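Local coordinates for protein glutathione peroxidase (Hypocrea jecorina, PDB 6VPD) that probably reduces hydroperoxides to alcohols at the expense of reduced thioredoxin, as a glutathione peroxidase-like thioredoxin peroxidase, at residues G49-V54 / K157-R162; K136-E141 / G164-R169. All blocks are in the same frame, centred on the assembly; numbering follows the deposited sequence.

How the contacts relate
Both contacts belong to the thioredoxin fold, and their centres lie about 10 Å apart. Contact 1 joins strands 51-58 and 157-160 within the mixed sheet. Contact 2 lays helix 133-141 against strand 166-170, the sheet's next and outermost strand in this chain. The segments alternate along the sequence: 49-54, 136-141, 157-162, 164-169. Backbone atoms link the two contacts, since Leu159 O is 2.8 Å from Ile167 N and Leu159 N is 2.9 Å from Gly168 O, both probable hydrogen bonds. Contact 1 builds the sheet and contact 2 packs helix 133-141 on one of its faces. Both lie away from Cys61, the predicted active-site residue, which follows strand 51-58 in the chain.

Contact 1: G49-V54 / K157-R162; sequences GKVVLV and KFLIGR
Val52 and Ile160 form an antiparallel pair closed by two backbone hydrogen bonds, one N-H to O in each direction, with Val52 N 3.0 Å from Ile160 O. Val54 and Phe158 make a second such pair, with Val54 N 2.7 Å from Phe158 O. The non-hydrogen-bonded pair Leu53 and Leu159 sits between them. This tightly packed part lies deep in the thioredoxin-fold sheet. Leu159 CD1 meets Val51 CG1 at 3.7 Å and Leu53 CD1 at 4.1 Å, under helix 176-188. On the other face Val52 CB packs 3.9 Å from Ile160 CB, covered by Phe29 and helix 133-141. The end at Gly49 and Arg162 is looser and partly exposed. There the link is made by a side chain. Arg162 is extended from CG to NE, and NH1 donates a hydrogen bond to Gly49 O (3.0 Å), nearly in line with the C=O bond. NH2 makes a salt bridge to Asp84 and a hydrogen bond to Ile187 O. An alanine here would probably leave Gly49 O without this donor and take the guanidinium charge away from Asp84. Backbone bonds and aliphatic contacts thus hold the buried strands, while a charged side chain bonds to the partly exposed end.

Contact 2: K136-E141 / G164-R169; sequences KWLKKE and GKVIGR
Trp137 has CG anti to the backbone N (chi1 180°), and Leu138 has CG anti to the carbonyl carbon (chi1 -74°); these torsions set the direction in which each side chain leaves the helix, and both meet Val166. In Val166 itself, CG2 is the branch anti to the carbonyl carbon, and it does the touching. It lies 3.5 Å from Leu138 CD2, and the two side chains cross at about a right angle. Trp137 CZ3 is 3.7 Å from Val166 CG2, with the side chains running past each other in opposite directions. Glu141 CB adds a further contact to this same methyl group at 4.0 Å. The indole also meets the turn before the strand: Gly164 O lies at its edge, near its plane, 3.3 Å from Trp137 CH2. Within the helix, Glu141 CG stands 3.4 Å above the indole plane, offset toward the rim, and so covers part of one face.

No hydrogen bond joins the two segments. Farther along, Arg169 NH1 comes 4.1 Å from Lys139 CG, but its polar partners lie elsewhere: NH1 bonds to Lys142 O, NH2 to Glu149 O, and NE makes a salt bridge to Glu156. Lys139 NZ likewise bonds to Val126 O.

Helix segment 136-141 crosses strand segment 166-169 at -81°. Ile167 and Gly168 form a classic beta bulge opposite Leu159 of strand 157-160. Trp137 extends the packing to Phe29 and Phe32. Leu138 also touches Phe158 and Ile160 of strand 157-160, so the helix packs on two neighbouring strands.

Contact 1: G49-V54 / K157-R162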
# COMPACT_ATOMS: atom_id res chain seq x y z
N GLY A 49 -14.06 -7.23 -26.09
CA GLY A 49 -13.19 -6.62 -27.07
C GLY A 49 -12.65 -5.25 -26.70
O GLY A 49 -12.02 -4.60 -27.54
N LYS A 50 -12.89 -4.79 -25.47
CA LYS A 50 -12.37 -3.52 -24.98
C LYS A 50 -11.33 -3.78 -23.90
O LYS A 50 -11.19 -4.89 -23.38
CB LYS A 50 -13.49 -2.64 -24.41
CG LYS A 50 -14.77 -2.63 -25.22
CD LYS A 50 -14.62 -1.84 -26.50
CE LYS A 50 -15.98 -1.45 -27.07
NZ LYS A 50 -16.68 -0.54 -26.13
N VAL A 51 -10.59 -2.72 -23.56
CA VAL A 51 -9.59 -2.77 -22.51
C VAL A 51 -10.24 -2.23 -21.24
O VAL A 51 -10.81 -1.14 -21.26
CB VAL A 51 -8.34 -1.95 -22.89
CG1 VAL A 51 -7.32 -1.91 -21.76
CG2 VAL A 51 -7.71 -2.53 -24.15
N VAL A 52 -10.19 -3.02 -20.17
CA VAL A 52 -10.91 -2.74 -18.93
C VAL A 52 -9.91 -2.67 -17.78
O VAL A 52 -9.04 -3.54 -17.63
CB VAL A 52 -11.99 -3.81 -18.63
CG1 VAL A 52 -12.82 -3.40 -17.42
CG2 VAL A 52 -12.87 -4.07 -19.84
N LEU A 53 -10.05 -1.64 -16.94
CA LEU A 53 -9.25 -1.51 -15.74
C LEU A 53 -10.19 -1.66 -14.55
O LEU A 53 -11.11 -0.86 -14.38
CB LEU A 53 -8.52 -0.17 -15.71
CG LEU A 53 -7.61 -0.10 -14.47
CD1 LEU A 53 -6.31 -0.90 -14.66
CD2 LEU A 53 -7.34 1.31 -14.04
N VAL A 54 -9.96 -2.69 -13.75
CA VAL A 54 -10.84 -3.05 -12.64
C VAL A 54 -10.15 -2.55 -11.39
O VAL A 54 -8.96 -2.80 -11.19
CB VAL A 54 -11.09 -4.57 -12.58
CG1 VAL A 54 -11.85 -4.93 -11.32
CG2 VAL A 54 -11.84 -5.07 -13.81
N LYS A 157 -5.44 -2.53 -8.71
CA LYS A 157 -5.94 -2.44 -10.08
C LYS A 157 -5.61 -3.72 -10.86
O LYS A 157 -4.52 -4.27 -10.72
CB LYS A 157 -5.31 -1.25 -10.82
CG LYS A 157 -5.48 0.08 -10.14
CD LYS A 157 -4.25 0.46 -9.34
CE LYS A 157 -4.30 1.94 -8.95
NZ LYS A 157 -3.65 2.19 -7.62
N PHE A 158 -6.57 -4.20 -11.66
CA PHE A 158 -6.33 -5.25 -12.66
C PHE A 158 -6.65 -4.72 -14.05
O PHE A 158 -7.67 -4.06 -14.25
CB PHE A 158 -7.19 -6.48 -12.44
CG PHE A 158 -7.02 -7.14 -11.12
CD1 PHE A 158 -7.65 -6.63 -9.99
CD2 PHE A 158 -6.31 -8.34 -11.00
CE1 PHE A 158 -7.54 -7.28 -8.76
CE2 PHE A 158 -6.18 -8.99 -9.78
CZ PHE A 158 -6.79 -8.45 -8.65
N LEU A 159 -5.80 -5.06 -15.02
CA LEU A 159 -5.97 -4.63 -16.40
C LEU A 159 -6.41 -5.82 -17.25
O LEU A 159 -5.72 -6.84 -17.29
CB LEU A 159 -4.67 -4.03 -16.92
CG LEU A 159 -4.69 -3.50 -18.34
CD1 LEU A 159 -5.75 -2.42 -18.46
CD2 LEU A 159 -3.30 -2.99 -18.74
N ILE A 160 -7.56 -5.68 -17.92
CA ILE A 160 -8.12 -6.71 -18.79
C ILE A 160 -7.83 -6.34 -20.24
O ILE A 160 -8.28 -5.29 -20.72
CB ILE A 160 -9.64 -6.88 -18.60
CG1 ILE A 160 -10.06 -6.99 -17.12
CG2 ILE A 160 -10.10 -8.08 -19.40
CD1 ILE A 160 -9.38 -8.05 -16.32
N GLY A 161 -7.13 -7.22 -20.97
CA GLY A 161 -6.92 -7.02 -22.38
C GLY A 161 -8.17 -7.31 -23.20
O GLY A 161 -9.15 -7.86 -22.70
N ARG A 162 -8.13 -6.92 -24.47
CA ARG A 162 -9.31 -7.03 -25.33
C ARG A 162 -9.82 -8.47 -25.40
O ARG A 162 -11.02 -8.69 -25.61
CB ARG A 162 -9.02 -6.51 -26.73
CG ARG A 162 -8.66 -5.03 -26.83
CD ARG A 162 -8.74 -4.63 -28.30
NE ARG A 162 -8.31 -3.26 -28.57
CZ ARG A 162 -9.13 -2.23 -28.80
NH1 ARG A 162 -10.45 -2.41 -28.78
NH2 ARG A 162 -8.64 -1.02 -29.06

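Contact 2: K136-E141 / G164-R169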
# COMPACT_ATOMS: atom_id res chain seq x y z
N LYS A 136 -12.56 -13.70 -7.20
CA LYS A 136 -11.89 -14.99 -7.05
C LYS A 136 -11.12 -15.35 -8.32
O LYS A 136 -9.98 -15.82 -8.26
CB LYS A 136 -12.91 -16.07 -6.69
CG LYS A 136 -13.44 -15.94 -5.27
CD LYS A 136 -14.29 -17.13 -4.86
CE LYS A 136 -15.01 -16.86 -3.52
NZ LYS A 136 -15.85 -18.01 -3.07
N TRP A 137 -11.70 -15.06 -9.48
CA TRP A 137 -11.02 -15.33 -10.74
C TRP A 137 -9.84 -14.39 -10.95
O TRP A 137 -8.73 -14.84 -11.27
CB TRP A 137 -12.02 -15.24 -11.89
CG TRP A 137 -11.44 -15.49 -13.24
CD1 TRP A 137 -11.18 -16.70 -13.82
CD2 TRP A 137 -11.06 -14.49 -14.20
NE1 TRP A 137 -10.67 -16.52 -15.08
CE2 TRP A 137 -10.58 -15.18 -15.34
CE3 TRP A 137 -11.09 -13.10 -14.22
CZ2 TRP A 137 -10.13 -14.51 -16.47
CZ3 TRP A 137 -10.63 -12.44 -15.33
CH2 TRP A 137 -10.16 -13.14 -16.44
N LEU A 138 -10.05 -13.07 -10.80
CA LEU A 138 -8.97 -12.10 -10.98
C LEU A 138 -7.75 -12.44 -10.13
O LEU A 138 -6.61 -12.29 -10.57
CB LEU A 138 -9.45 -10.68 -10.64
CG LEU A 138 -10.37 -9.96 -11.63
CD1 LEU A 138 -10.73 -8.58 -11.12
CD2 LEU A 138 -9.77 -9.87 -13.02
N LYS A 139 -7.97 -12.90 -8.90
CA LYS A 139 -6.87 -13.12 -7.96
C LYS A 139 -6.04 -14.34 -8.34
O LYS A 139 -4.80 -14.27 -8.35
CB LYS A 139 -7.42 -13.20 -6.54
CG LYS A 139 -7.70 -11.81 -5.90
CD LYS A 139 -8.91 -11.80 -4.99
CE LYS A 139 -8.73 -12.60 -3.73
NZ LYS A 139 -10.04 -12.96 -3.15
N LYS A 140 -6.69 -15.47 -8.66
CA LYS A 140 -6.00 -16.65 -9.19
C LYS A 140 -5.28 -16.34 -10.48
O LYS A 140 -4.14 -16.77 -10.69
CB LYS A 140 -6.99 -17.79 -9.44
CG LYS A 140 -7.60 -18.42 -8.20
CD LYS A 140 -6.56 -19.19 -7.41
CE LYS A 140 -7.14 -19.74 -6.12
NZ LYS A 140 -6.07 -20.29 -5.24
N GLU A 141 -5.94 -15.61 -11.39
CA GLU A 141 -5.37 -15.38 -12.72
C GLU A 141 -4.13 -14.50 -12.69
O GLU A 141 -3.27 -14.60 -13.57
CB GLU A 141 -6.42 -14.76 -13.63
CG GLU A 141 -7.45 -15.78 -14.08
CD GLU A 141 -6.82 -16.95 -14.84
OE1 GLU A 141 -7.05 -18.12 -14.46
OE2 GLU A 141 -6.07 -16.70 -15.82
N GLY A 164 -9.82 -10.52 -22.83
CA GLY A 164 -10.38 -10.89 -21.55
C GLY A 164 -9.47 -11.61 -20.58
O GLY A 164 -9.95 -12.13 -19.57
N LYS A 165 -8.17 -11.68 -20.85
CA LYS A 165 -7.22 -12.23 -19.89
C LYS A 165 -6.66 -11.09 -19.04
O LYS A 165 -6.52 -9.95 -19.50
CB LYS A 165 -6.06 -12.94 -20.60
CG LYS A 165 -6.45 -13.79 -21.79
CD LYS A 165 -6.83 -15.23 -21.41
CE LYS A 165 -6.83 -16.14 -22.67
NZ LYS A 165 -8.18 -16.27 -23.30
N VAL A 166 -6.34 -11.40 -17.79
CA VAL A 166 -5.71 -10.41 -16.93
C VAL A 166 -4.28 -10.20 -17.38
O VAL A 166 -3.48 -11.14 -17.38
CB VAL A 166 -5.77 -10.84 -15.46
CG1 VAL A 166 -5.16 -9.76 -14.56
CG2 VAL A 166 -7.21 -11.10 -15.08
N ILE A 167 -3.96 -8.97 -17.79
CA ILE A 167 -2.61 -8.67 -18.26
C ILE A 167 -1.80 -7.88 -17.25
O ILE A 167 -0.61 -7.66 -17.48
CB ILE A 167 -2.63 -7.93 -19.62
CG1 ILE A 167 -3.26 -6.55 -19.49
CG2 ILE A 167 -3.41 -8.73 -20.68
CD1 ILE A 167 -3.68 -5.98 -20.85
N GLY A 168 -2.38 -7.45 -16.13
CA GLY A 168 -1.62 -6.64 -15.19
C GLY A 168 -2.29 -6.49 -13.84
O GLY A 168 -3.51 -6.39 -13.76
N ARG A 169 -1.51 -6.50 -12.76
CA ARG A 169 -2.02 -6.17 -11.44
C ARG A 169 -1.05 -5.22 -10.76
O ARG A 169 0.16 -5.47 -10.77
CB ARG A 169 -2.20 -7.43 -10.61
CG ARG A 169 -2.61 -7.18 -9.17
CD ARG A 169 -2.88 -8.50 -8.48
NE ARG A 169 -3.24 -8.33 -7.09
CZ ARG A 169 -3.73 -9.30 -6.33
NH1 ARG A 169 -3.91 -10.53 -6.84
NH2 ARG A 169 -4.02 -9.04 -5.06